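Local coordinates for F-actin-capping protein subunit alpha (Dictyostelium discoideum, PDB 4AKR) that caps the fast-growing barbed ends of actin filaments independently of calcium, blocking subunit exchange there without severing the filaments, at residues A[21-26]-A[49-54]; A[61-66]-A[82-87]; A[66-71]-A[77-82]; A[88-91]-A[96-99]. All blocks are in the same frame, centred on the assembly; numbering follows the deposited sequence.

Overall arrangement
The four contacts lie in the N-terminal half of the alpha subunit, in the helices and small sheets that precede the long five-stranded antiparallel sheet. Contact 1 joins two helices, and its centre is about 16 Å from those of contacts 3 and 4. Thr53 of helix 44-55 packs on Ile68 and Tyr79 of contact 3, and Asn52 touches the ring of Tyr90 in contact 4. Contacts 2, 3 and 4 lie closer together, centres about 9 to 12 Å apart: contacts 2 and 3 lay the hairpin 58-61/64-67 against the sheet of strands 73-75, 78-81, 86-91 and 96-102, and contact 4 pairs two of its strands. Ile88 meets Ala66, which contacts 2 and 3 share.

Contact 1 of 4, residues A[21-26]-A[49-54]; sequences CEFMEV and REYNTS
Phe23 and Tyr51 meet as an offset stack, their ring centroids 4.0 Å apart and their planes inclined by only 16°. The two side chains run past each other in opposite directions, so each ring reaches back toward the other's backbone. Phe23 CD1 sits over the centre of the tyrosine ring, whereas Tyr51 CD2 lies nearer the rim of the phenylalanine ring; the closest atoms are Phe23 CG and Tyr51 CE2, at 3.4 Å. In both residues CG is anti to the backbone N (chi1 -168° in Phe23 and 179° in Tyr51), which sends each ring out from its helix toward the other. The slide brings the tyrosine hydroxyl past the root of the phenylalanine, with Tyr51 OH 3.6 Å from Phe23 CB. Tyr51 OH is hydrogen-bonded to Pro19 O and shares a water, 3.0 Å from Tyr51 OH, with the backbone N of Cys21, which donates to it at 2.9 Å. Phe48 adds an edge-to-face partner to Phe23, and Asn52, one residue beyond Tyr51, gives its ND2 to His92 O. Outside the pair, Glu22 OE1, at the N-cap of helix 23-31, forms a salt bridge with a basic side chain of the other protein chain. The chemistry is thus divided: dispersion between two buried ring faces joins the helices, while the phenol's one polar atom is satisfied at the loop leading into helix 23-31.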
loop_
_atom_site.group_PDB
_atom_site.type_symbol
_atom_site.label_atom_id
_atom_site.label_comp_id
_atom_site.label_asym_id
_atom_site.label_seq_id
_atom_site.Cartn_x
_atom_site.Cartn_y
_atom_site.Cartn_z
ATOM N N CYS A 21 -12.152 2.709 4.138
ATOM C CA CYS A 21 -13.255 1.770 4.324
ATOM C C CYS A 21 -12.965 0.561 5.200
ATOM O O CYS A 21 -13.847 -0.272 5.388
ATOM C CB CYS A 21 -13.737 1.265 2.966
ATOM S SG CYS A 21 -14.397 2.545 1.910
ATOM N N GLU A 22 -11.745 0.455 5.723
ATOM C CA GLU A 22 -11.365 -0.698 6.550
ATOM C C GLU A 22 -10.941 -0.292 7.953
ATOM O O GLU A 22 -10.339 -1.086 8.684
ATOM C CB GLU A 22 -10.209 -1.448 5.892
ATOM C CG GLU A 22 -10.475 -1.908 4.465
ATOM C CD GLU A 22 -9.236 -2.495 3.813
ATOM O OE1 GLU A 22 -8.494 -3.262 4.484
ATOM O OE2 GLU A 22 -9.009 -2.189 2.624
ATOM N N PHE A 23 -11.263 0.947 8.313
ATOM C CA PHE A 23 -10.902 1.513 9.597
ATOM C C PHE A 23 -11.334 0.623 10.756
ATOM O O PHE A 23 -10.536 0.301 11.631
ATOM C CB PHE A 23 -11.505 2.921 9.728
ATOM C CG PHE A 23 -10.962 3.704 10.887
ATOM C CD1 PHE A 23 -9.606 4.009 10.960
ATOM C CD2 PHE A 23 -11.792 4.083 11.935
ATOM C CE1 PHE A 23 -9.083 4.676 12.070
ATOM C CE2 PHE A 23 -11.285 4.745 13.041
ATOM C CZ PHE A 23 -9.925 5.042 13.113
ATOM N N MET A 24 -12.584 0.189 10.758
ATOM C CA MET A 24 -13.036 -0.659 11.840
ATOM C C MET A 24 -12.325 -2.012 11.911
ATOM O O MET A 24 -12.133 -2.537 13.009
ATOM C CB MET A 24 -14.549 -0.833 11.775
ATOM C CG MET A 24 -15.302 0.425 12.233
ATOM S SD MET A 24 -14.653 1.101 13.808
ATOM C CE MET A 24 -15.628 0.200 15.021
ATOM N N GLU A 25 -11.934 -2.581 10.771
ATOM C CA GLU A 25 -11.225 -3.858 10.809
ATOM C C GLU A 25 -9.873 -3.626 11.481
ATOM O O GLU A 25 -9.389 -4.464 12.237
ATOM C CB GLU A 25 -11.001 -4.433 9.403
ATOM C CG GLU A 25 -12.200 -5.140 8.776
ATOM C CD GLU A 25 -13.233 -4.188 8.225
ATOM O OE1 GLU A 25 -12.860 -3.052 7.869
ATOM O OE2 GLU A 25 -14.419 -4.577 8.124
ATOM N N VAL A 26 -9.268 -2.474 11.203
ATOM C CA VAL A 26 -7.987 -2.127 11.799
ATOM C C VAL A 26 -8.158 -1.769 13.283
ATOM O O VAL A 26 -7.318 -2.128 14.106
ATOM C CB VAL A 26 -7.326 -0.946 11.041
ATOM C CG1 VAL A 26 -6.069 -0.476 11.771
ATOM C CG2 VAL A 26 -6.976 -1.379 9.615
ATOM N N ARG A 49 -10.805 11.296 15.039
ATOM C CA ARG A 49 -11.171 12.557 14.400
ATOM C C ARG A 49 -10.241 12.897 13.223
ATOM O O ARG A 49 -10.692 13.358 12.164
ATOM C CB ARG A 49 -11.142 13.675 15.446
ATOM C CG ARG A 49 -11.153 15.081 14.888
ATOM C CD ARG A 49 -11.373 16.087 16.004
ATOM N NE ARG A 49 -11.108 17.450 15.565
ATOM C CZ ARG A 49 -9.905 18.012 15.577
ATOM N NH1 ARG A 49 -8.857 17.324 16.012
ATOM N NH2 ARG A 49 -9.746 19.260 15.153
ATOM N N GLU A 50 -8.944 12.666 13.416
ATOM C CA GLU A 50 -7.940 12.938 12.384
ATOM C C GLU A 50 -8.185 12.076 11.144
ATOM O O GLU A 50 -8.110 12.559 10.018
ATOM C CB GLU A 50 -6.541 12.683 12.950
ATOM C CG GLU A 50 -5.402 12.711 11.938
ATOM C CD GLU A 50 -5.333 14.000 11.130
ATOM O OE1 GLU A 50 -5.681 15.066 11.677
ATOM O OE2 GLU A 50 -4.913 13.943 9.950
ATOM N N TYR A 51 -8.485 10.799 11.367
ATOM C CA TYR A 51 -8.773 9.870 10.280
ATOM C C TYR A 51 -10.073 10.260 9.567
ATOM O O TYR A 51 -10.083 10.496 8.356
ATOM C CB TYR A 51 -8.921 8.445 10.826
ATOM C CG TYR A 51 -9.245 7.413 9.769
ATOM C CD1 TYR A 51 -8.235 6.826 9.002
ATOM C CD2 TYR A 51 -10.566 7.052 9.509
ATOM C CE1 TYR A 51 -8.535 5.907 8.007
ATOM C CE2 TYR A 51 -10.878 6.136 8.516
ATOM C CZ TYR A 51 -9.860 5.565 7.770
ATOM O OH TYR A 51 -10.169 4.634 6.809
ATOM N N ASN A 52 -11.165 10.326 10.328
ATOM C CA ASN A 52 -12.465 10.660 9.760
ATOM C C ASN A 52 -12.431 11.906 8.890
ATOM O O ASN A 52 -12.894 11.888 7.749
ATOM C CB ASN A 52 -13.514 10.863 10.856
ATOM C CG ASN A 52 -13.874 9.582 11.565
ATOM O OD1 ASN A 52 -13.886 8.506 10.963
ATOM N ND2 ASN A 52 -14.191 9.688 12.851
ATOM N N THR A 53 -11.876 12.985 9.428
ATOM C CA THR A 53 -11.825 14.239 8.691
ATOM C C THR A 53 -10.856 14.255 7.512
ATOM O O THR A 53 -11.150 14.870 6.495
ATOM C CB THR A 53 -11.507 15.422 9.633
ATOM O OG1 THR A 53 -10.353 15.109 10.418
ATOM C CG2 THR A 53 -12.679 15.696 10.565
ATOM N N SER A 54 -9.713 13.586 7.627
ATOM C CA SER A 54 -8.765 13.583 6.516
ATOM C C SER A 54 -9.237 12.666 5.396
ATOM O O SER A 54 -8.886 12.864 4.239
ATOM C CB SER A 54 -7.360 13.191 6.996
ATOM O OG SER A 54 -7.368 11.969 7.703
HETATM O O HOH W 1 -12.570 5.314 5.217
#

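Contact 2 of 4, residues A[61-66]-A[82-87]; sequences TSKGSA and PKNKQV
The tight hairpin between strands 58-61 and 64-67 rests here on the loop that leads into strand 86-91. Thr61 opens a type I beta turn ending at Gly64, and its hydroxyl works twice inside it: OG1 accepts from Lys63 N at 3.2 Å, an ST turn, and donates to Gly64 O at 2.7 Å, in the carbonyl plane on a lone pair. Gly64 O also receives Thr61 N, so two bonds from one residue grip it. These bonds hold the turn that meets Gln86, whose chain is extended beyond CG and comes at Thr61 from the opposite direction. On the far strand, Lys85 and Gln86 both face Asp81 as a G1 beta bulge in the 78-81/86-91 hairpin, and the Gln86 side chain points back to the turn. Lys63 completes the contact with its aliphatic part. Its CG is anti to the carbonyl carbon (chi1 -72°), and the chain then runs past Asn84 and Gln86 in the opposite sense to theirs; Lys63 CD lies 3.9 Å from Asn84 CB. Thr61 and Ala66 also pack on Ile88 of strand 86-91, while Ser62 N is hydrogen-bonded to Glu100 OE1 of strand 96-102.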
loop_
_atom_site.group_PDB
_atom_site.type_symbol
_atom_site.label_atom_id
_atom_site.label_comp_id
_atom_site.label_asym_id
_atom_site.label_seq_id
_atom_site.Cartn_x
_atom_site.Cartn_y
_atom_site.Cartn_z
ATOM N N THR A 61 -27.886 12.137 6.719
ATOM C CA THR A 61 -28.681 12.971 7.611
ATOM C C THR A 61 -30.114 12.881 7.102
ATOM O O THR A 61 -30.368 12.288 6.055
ATOM C CB THR A 61 -28.261 14.455 7.582
ATOM O OG1 THR A 61 -28.623 15.027 6.318
ATOM C CG2 THR A 61 -26.767 14.597 7.811
ATOM N N SER A 62 -31.043 13.475 7.839
ATOM C CA SER A 62 -32.448 13.455 7.450
ATOM C C SER A 62 -32.680 14.145 6.105
ATOM O O SER A 62 -33.674 13.879 5.429
ATOM C CB SER A 62 -33.303 14.132 8.528
ATOM O OG SER A 62 -33.167 13.472 9.781
ATOM N N LYS A 63 -31.754 15.017 5.718
ATOM C CA LYS A 63 -31.868 15.764 4.467
ATOM C C LYS A 63 -30.959 15.279 3.356
ATOM O O LYS A 63 -30.869 15.919 2.308
ATOM C CB LYS A 63 -31.583 17.245 4.710
ATOM C CG LYS A 63 -32.673 17.975 5.451
ATOM C CD LYS A 63 -32.211 19.362 5.842
ATOM C CE LYS A 63 -33.338 20.140 6.473
ATOM N NZ LYS A 63 -34.448 20.288 5.497
ATOM N N GLY A 64 -30.280 14.160 3.580
ATOM C CA GLY A 64 -29.386 13.641 2.563
ATOM C C GLY A 64 -27.961 13.460 3.059
ATOM O O GLY A 64 -27.654 13.718 4.224
ATOM N N SER A 65 -27.084 13.038 2.157
ATOM C CA SER A 65 -25.688 12.797 2.486
ATOM C C SER A 65 -24.880 14.076 2.695
ATOM O O SER A 65 -25.224 15.131 2.168
ATOM C CB SER A 65 -25.049 11.957 1.384
ATOM O OG SER A 65 -25.235 12.570 0.122
ATOM N N ALA A 66 -23.816 13.970 3.486
ATOM C CA ALA A 66 -22.927 15.098 3.754
ATOM C C ALA A 66 -21.513 14.588 4.023
ATOM O O ALA A 66 -21.288 13.380 4.166
ATOM C CB ALA A 66 -23.421 15.902 4.945
ATOM N N PRO A 82 -23.534 23.539 4.559
ATOM C CA PRO A 82 -24.127 24.711 3.910
ATOM C C PRO A 82 -25.272 24.413 2.958
ATOM O O PRO A 82 -26.273 25.132 2.932
ATOM C CB PRO A 82 -22.936 25.351 3.192
ATOM C CG PRO A 82 -21.776 24.958 4.040
ATOM C CD PRO A 82 -22.078 23.511 4.335
ATOM N N LYS A 83 -25.120 23.351 2.176
ATOM C CA LYS A 83 -26.134 22.980 1.212
ATOM C C LYS A 83 -27.511 22.846 1.850
ATOM O O LYS A 83 -28.497 23.314 1.298
ATOM C CB LYS A 83 -25.751 21.670 0.521
ATOM C CG LYS A 83 -26.720 21.252 -0.575
ATOM C CD LYS A 83 -26.292 19.959 -1.237
ATOM C CE LYS A 83 -24.982 20.135 -1.974
ATOM N NZ LYS A 83 -24.497 18.830 -2.530
ATOM N N ASN A 84 -27.573 22.211 3.015
ATOM C CA ASN A 84 -28.835 22.002 3.705
ATOM C C ASN A 84 -28.980 22.905 4.926
ATOM O O ASN A 84 -29.797 22.639 5.813
ATOM C CB ASN A 84 -28.958 20.536 4.115
ATOM C CG ASN A 84 -28.792 19.591 2.945
ATOM O OD1 ASN A 84 -27.841 18.809 2.892
ATOM N ND2 ASN A 84 -29.710 19.661 1.992
ATOM N N LYS A 85 -28.195 23.978 4.959
ATOM C CA LYS A 85 -28.234 24.935 6.057
ATOM C C LYS A 85 -28.364 24.255 7.410
ATOM O O LYS A 85 -29.307 24.523 8.160
ATOM C CB LYS A 85 -29.401 25.904 5.873
ATOM C CG LYS A 85 -29.281 26.806 4.652
ATOM C CD LYS A 85 -30.302 27.928 4.709
ATOM C CE LYS A 85 -31.685 27.462 4.321
ATOM N NZ LYS A 85 -31.784 27.364 2.838
ATOM N N GLN A 86 -27.422 23.374 7.728
ATOM C CA GLN A 86 -27.474 22.676 9.001
ATOM C C GLN A 86 -26.109 22.420 9.621
ATOM O O GLN A 86 -25.070 22.542 8.974
ATOM C CB GLN A 86 -28.227 21.346 8.849
ATOM C CG GLN A 86 -27.584 20.338 7.911
ATOM C CD GLN A 86 -28.406 19.059 7.783
ATOM O OE1 GLN A 86 -28.060 18.153 7.024
ATOM N NE2 GLN A 86 -29.497 18.982 8.529
ATOM N N VAL A 87 -26.137 22.074 10.899
ATOM C CA VAL A 87 -24.939 21.776 11.663
ATOM C C VAL A 87 -25.099 20.342 12.119
ATOM O O VAL A 87 -26.093 19.985 12.769
ATOM C CB VAL A 87 -24.805 22.684 12.892
ATOM C CG1 VAL A 87 -23.694 22.172 13.790
ATOM C CG2 VAL A 87 -24.505 24.103 12.448
#

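Contact 3 of 4, residues A[66-71]-A[77-82]; sequences ALITKE and NEYLDP
Ile68 turns CG2 anti to its own N, with CG1 beside that N (chi1 -63°), and a second torsion of -58° folds CD1 round so that both methyls reach the same ring. Tyr79 has CG anti to the carbonyl carbon, which carries its ring across the isoleucine at about a right angle. Ile68 CG2 then stands over the centre of the tyrosine face, 3.8 Å from the centroid and 8° off the ring normal, a well-aligned CH-pi contact. Ile68 CD1 covers the root of the ring, 3.9 Å from Tyr79 CG. A backbone oxygen approaches the same ring in its plane: Thr69 O lies at the edge, 3.1 Å from Tyr79 CE2 and about as far from CD2, facing the ring's C-H bonds. The phenol end is held elsewhere, by a hydrogen bond from Tyr79 OH to Glu73, and the ring of His92 also meets the tyrosine. Further along, the methyl of Ala66 packs on the carboxylate of Asp81, with Ala66 CB 4.0 Å from Asp81 OD2. Thr53 of helix 44-55 touches both Ile68 and Tyr79, and Thr69 OG1 is hydrogen-bonded to Tyr138 OH. The end of strand 64-67 and the residues after it thus pack beside strand 78-81 chiefly through side chains, without backbone hydrogen bonds between the two segments, joining the 58-61/64-67 hairpin to the four-stranded antiparallel sheet.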
loop_
_atom_site.group_PDB
_atom_site.type_symbol
_atom_site.label_atom_id
_atom_site.label_comp_id
_atom_site.label_asym_id
_atom_site.label_seq_id
_atom_site.Cartn_x
_atom_site.Cartn_y
_atom_site.Cartn_z
ATOM N N ALA A 66 -23.816 13.970 3.486
ATOM C CA ALA A 66 -22.927 15.098 3.754
ATOM C C ALA A 66 -21.513 14.588 4.023
ATOM O O ALA A 66 -21.288 13.380 4.166
ATOM C CB ALA A 66 -23.421 15.902 4.945
ATOM N N LEU A 67 -20.563 15.513 4.092
ATOM C CA LEU A 67 -19.181 15.159 4.354
ATOM C C LEU A 67 -18.683 15.673 5.706
ATOM O O LEU A 67 -19.092 16.734 6.166
ATOM C CB LEU A 67 -18.273 15.718 3.255
ATOM C CG LEU A 67 -18.394 15.193 1.820
ATOM C CD1 LEU A 67 -17.257 15.776 0.979
ATOM C CD2 LEU A 67 -18.316 13.671 1.810
ATOM N N ILE A 68 -17.801 14.897 6.329
ATOM C CA ILE A 68 -17.173 15.277 7.589
ATOM C C ILE A 68 -15.748 15.683 7.189
ATOM O O ILE A 68 -14.929 14.825 6.841
ATOM C CB ILE A 68 -17.093 14.093 8.580
ATOM C CG1 ILE A 68 -18.502 13.622 8.965
ATOM C CG2 ILE A 68 -16.291 14.504 9.808
ATOM C CD1 ILE A 68 -19.367 14.692 9.593
ATOM N N THR A 69 -15.463 16.983 7.227
ATOM C CA THR A 69 -14.148 17.496 6.840
ATOM C C THR A 69 -13.633 18.520 7.836
ATOM O O THR A 69 -14.377 18.979 8.699
ATOM C CB THR A 69 -14.207 18.199 5.481
ATOM O OG1 THR A 69 -14.822 19.486 5.646
ATOM C CG2 THR A 69 -15.019 17.369 4.484
ATOM N N LYS A 70 -12.361 18.884 7.712
ATOM C CA LYS A 70 -11.779 19.871 8.615
ATOM C C LYS A 70 -12.250 21.251 8.198
ATOM O O LYS A 70 -12.355 22.150 9.027
ATOM C CB LYS A 70 -10.252 19.836 8.572
ATOM C CG LYS A 70 -9.626 18.524 9.029
ATOM C CD LYS A 70 -8.100 18.584 8.934
ATOM C CE LYS A 70 -7.454 17.214 9.156
ATOM N NZ LYS A 70 -5.964 17.291 9.041
ATOM N N GLU A 71 -12.535 21.420 6.910
ATOM C CA GLU A 71 -12.988 22.714 6.420
ATOM C C GLU A 71 -14.405 23.043 6.871
ATOM O O GLU A 71 -14.800 24.207 6.867
ATOM C CB GLU A 71 -12.916 22.786 4.898
ATOM C CG GLU A 71 -13.279 24.172 4.367
ATOM C CD GLU A 71 -12.357 25.262 4.892
ATOM O OE1 GLU A 71 -11.196 24.955 5.245
ATOM O OE2 GLU A 71 -12.789 26.432 4.944
ATOM N N ASN A 77 -16.720 18.285 17.354
ATOM C CA ASN A 77 -17.741 17.320 16.967
ATOM C C ASN A 77 -18.889 17.944 16.187
ATOM O O ASN A 77 -19.972 17.365 16.092
ATOM C CB ASN A 77 -18.292 16.625 18.209
ATOM C CG ASN A 77 -17.206 15.984 19.030
ATOM O OD1 ASN A 77 -16.375 16.677 19.625
ATOM N ND2 ASN A 77 -17.183 14.652 19.054
ATOM N N GLU A 78 -18.659 19.120 15.623
ATOM C CA GLU A 78 -19.707 19.778 14.863
ATOM C C GLU A 78 -19.226 20.146 13.475
ATOM O O GLU A 78 -18.180 20.772 13.307
ATOM C CB GLU A 78 -20.204 21.018 15.603
ATOM C CG GLU A 78 -20.894 20.702 16.918
ATOM C CD GLU A 78 -21.299 21.960 17.661
ATOM O OE1 GLU A 78 -20.433 22.843 17.848
ATOM O OE2 GLU A 78 -22.478 22.071 18.055
ATOM N N TYR A 79 -20.011 19.755 12.482
ATOM C CA TYR A 79 -19.669 19.998 11.094
ATOM C C TYR A 79 -20.798 20.695 10.354
ATOM O O TYR A 79 -21.967 20.317 10.467
ATOM C CB TYR A 79 -19.292 18.663 10.446
ATOM C CG TYR A 79 -18.059 18.078 11.101
ATOM C CD1 TYR A 79 -18.154 17.335 12.285
ATOM C CD2 TYR A 79 -16.785 18.399 10.630
ATOM C CE1 TYR A 79 -17.008 16.941 12.993
ATOM C CE2 TYR A 79 -15.635 18.009 11.322
ATOM C CZ TYR A 79 -15.754 17.290 12.503
ATOM O OH TYR A 79 -14.615 16.975 13.207
ATOM N N LEU A 80 -20.423 21.733 9.615
ATOM C CA LEU A 80 -21.349 22.544 8.846
ATOM C C LEU A 80 -21.663 21.918 7.495
ATOM O O LEU A 80 -20.784 21.382 6.815
ATOM C CB LEU A 80 -20.756 23.941 8.637
ATOM C CG LEU A 80 -21.625 24.977 7.912
ATOM C CD1 LEU A 80 -22.833 25.333 8.773
ATOM C CD2 LEU A 80 -20.809 26.229 7.636
ATOM N N ASP A 81 -22.932 21.986 7.120
ATOM C CA ASP A 81 -23.406 21.465 5.848
ATOM C C ASP A 81 -24.217 22.601 5.234
ATOM O O ASP A 81 -25.437 22.651 5.371
ATOM C CB ASP A 81 -24.272 20.222 6.085
ATOM C CG ASP A 81 -24.934 19.722 4.822
ATOM O OD1 ASP A 81 -24.412 19.997 3.720
ATOM O OD2 ASP A 81 -25.974 19.041 4.927
ATOM N N PRO A 82 -23.534 23.539 4.559
ATOM C CA PRO A 82 -24.127 24.711 3.910
ATOM C C PRO A 82 -25.272 24.413 2.958
ATOM O O PRO A 82 -26.273 25.132 2.932
ATOM C CB PRO A 82 -22.936 25.351 3.192
ATOM C CG PRO A 82 -21.776 24.958 4.040
ATOM C CD PRO A 82 -22.078 23.511 4.335
#

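Contact 4 of 4, residues A[88-91]-A[96-99]; sequences ITYD and EVTG
Asp91 N and Glu96 O form the shortest and straightest of five backbone bonds between these strands, at 2.8 Å and 169°; Glu96 N returns one to Asp91 O, making a hydrogen-bonded antiparallel pair beside the hairpin loop. At the other end Thr89 pairs with Gly99, its N donating to Gly99 O at 3.0 Å. Between them the register slips by one: Thr98 and Gly99 both face Thr89, a classic beta bulge, and their nitrogens reach Thr89 O from the same face of its plane, Thr98 N at 2.9 Å and Gly99 N at 3.3 Å. Tyr90 and Val97 form the non-hydrogen-bonded pair, on the opposite face from Thr89 and Asp91. With Val97 CG1 anti to its N (chi1 170°) and CG2 beside that N, both methyls touch Ile88 CG2 at 3.7 Å, and CG2 alone also reaches Tyr90 CD1, at 4.0 Å. Thr98 CG2, at the bulge, packs against Asp91 CB at 3.8 Å, while Asp91 OD1 turns to Lys94 N in the loop. Ile88 and Tyr90 make backbone hydrogen bonds on their other side to Tyr79 of strand 78-81 and Asn77 just before it, so 86-91 is an inner strand, and Tyr90 and Val97 face Val59 of strand 58-61.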
loop_
_atom_site.group_PDB
_atom_site.type_symbol
_atom_site.label_atom_id
_atom_site.label_comp_id
_atom_site.label_asym_id
_atom_site.label_seq_id
_atom_site.Cartn_x
_atom_site.Cartn_y
_atom_site.Cartn_z
ATOM N N ILE A 88 -24.123 19.520 11.760
ATOM C CA ILE A 88 -24.155 18.108 12.105
ATOM C C ILE A 88 -23.229 17.794 13.269
ATOM O O ILE A 88 -22.045 18.140 13.241
ATOM C CB ILE A 88 -23.733 17.260 10.895
ATOM C CG1 ILE A 88 -24.666 17.550 9.721
ATOM C CG2 ILE A 88 -23.761 15.794 11.247
ATOM C CD1 ILE A 88 -24.207 16.943 8.403
ATOM N N THR A 89 -23.784 17.169 14.302
ATOM C CA THR A 89 -23.001 16.757 15.459
ATOM C C THR A 89 -22.612 15.317 15.131
ATOM O O THR A 89 -23.462 14.518 14.708
ATOM C CB THR A 89 -23.830 16.821 16.764
ATOM O OG1 THR A 89 -24.316 18.158 16.942
ATOM C CG2 THR A 89 -22.965 16.449 17.976
ATOM N N TYR A 90 -21.337 14.995 15.333
ATOM C CA TYR A 90 -20.797 13.679 14.990
ATOM C C TYR A 90 -19.952 13.013 16.082
ATOM O O TYR A 90 -19.141 13.666 16.732
ATOM C CB TYR A 90 -19.945 13.842 13.724
ATOM C CG TYR A 90 -19.412 12.575 13.102
ATOM C CD1 TYR A 90 -20.261 11.703 12.419
ATOM C CD2 TYR A 90 -18.049 12.298 13.106
ATOM C CE1 TYR A 90 -19.764 10.600 11.741
ATOM C CE2 TYR A 90 -17.539 11.198 12.431
ATOM C CZ TYR A 90 -18.403 10.356 11.747
ATOM O OH TYR A 90 -17.906 9.284 11.050
ATOM N N ASP A 91 -20.139 11.714 16.275
ATOM C CA ASP A 91 -19.348 10.989 17.263
ATOM C C ASP A 91 -18.214 10.305 16.521
ATOM O O ASP A 91 -18.433 9.286 15.866
ATOM C CB ASP A 91 -20.175 9.920 17.967
ATOM C CG ASP A 91 -19.416 9.269 19.114
ATOM O OD1 ASP A 91 -18.273 8.807 18.889
ATOM O OD2 ASP A 91 -19.958 9.223 20.240
ATOM N N GLU A 96 -20.655 7.940 13.991
ATOM C CA GLU A 96 -22.064 8.151 13.702
ATOM C C GLU A 96 -22.550 9.541 14.102
ATOM O O GLU A 96 -22.046 10.147 15.050
ATOM C CB GLU A 96 -22.905 7.079 14.404
ATOM C CG GLU A 96 -22.916 7.179 15.920
ATOM C CD GLU A 96 -23.512 5.947 16.589
ATOM O OE1 GLU A 96 -23.723 4.927 15.893
ATOM O OE2 GLU A 96 -23.761 5.994 17.814
ATOM N N VAL A 97 -23.527 10.039 13.354
ATOM C CA VAL A 97 -24.120 11.351 13.600
ATOM C C VAL A 97 -25.011 11.274 14.828
ATOM O O VAL A 97 -25.841 10.379 14.941
ATOM C CB VAL A 97 -24.972 11.802 12.393
ATOM C CG1 VAL A 97 -25.774 13.046 12.750
ATOM C CG2 VAL A 97 -24.068 12.079 11.198
ATOM N N THR A 98 -24.840 12.220 15.743
ATOM C CA THR A 98 -25.625 12.239 16.973
ATOM C C THR A 98 -26.519 13.464 17.089
ATOM O O THR A 98 -27.281 13.593 18.053
ATOM C CB THR A 98 -24.717 12.226 18.205
ATOM O OG1 THR A 98 -23.981 13.458 18.266
ATOM C CG2 THR A 98 -23.751 11.049 18.134
ATOM N N GLY A 99 -26.412 14.367 16.122
ATOM C CA GLY A 99 -27.220 15.570 16.149
ATOM C C GLY A 99 -27.408 16.208 14.786
ATOM O O GLY A 99 -26.581 16.050 13.887
#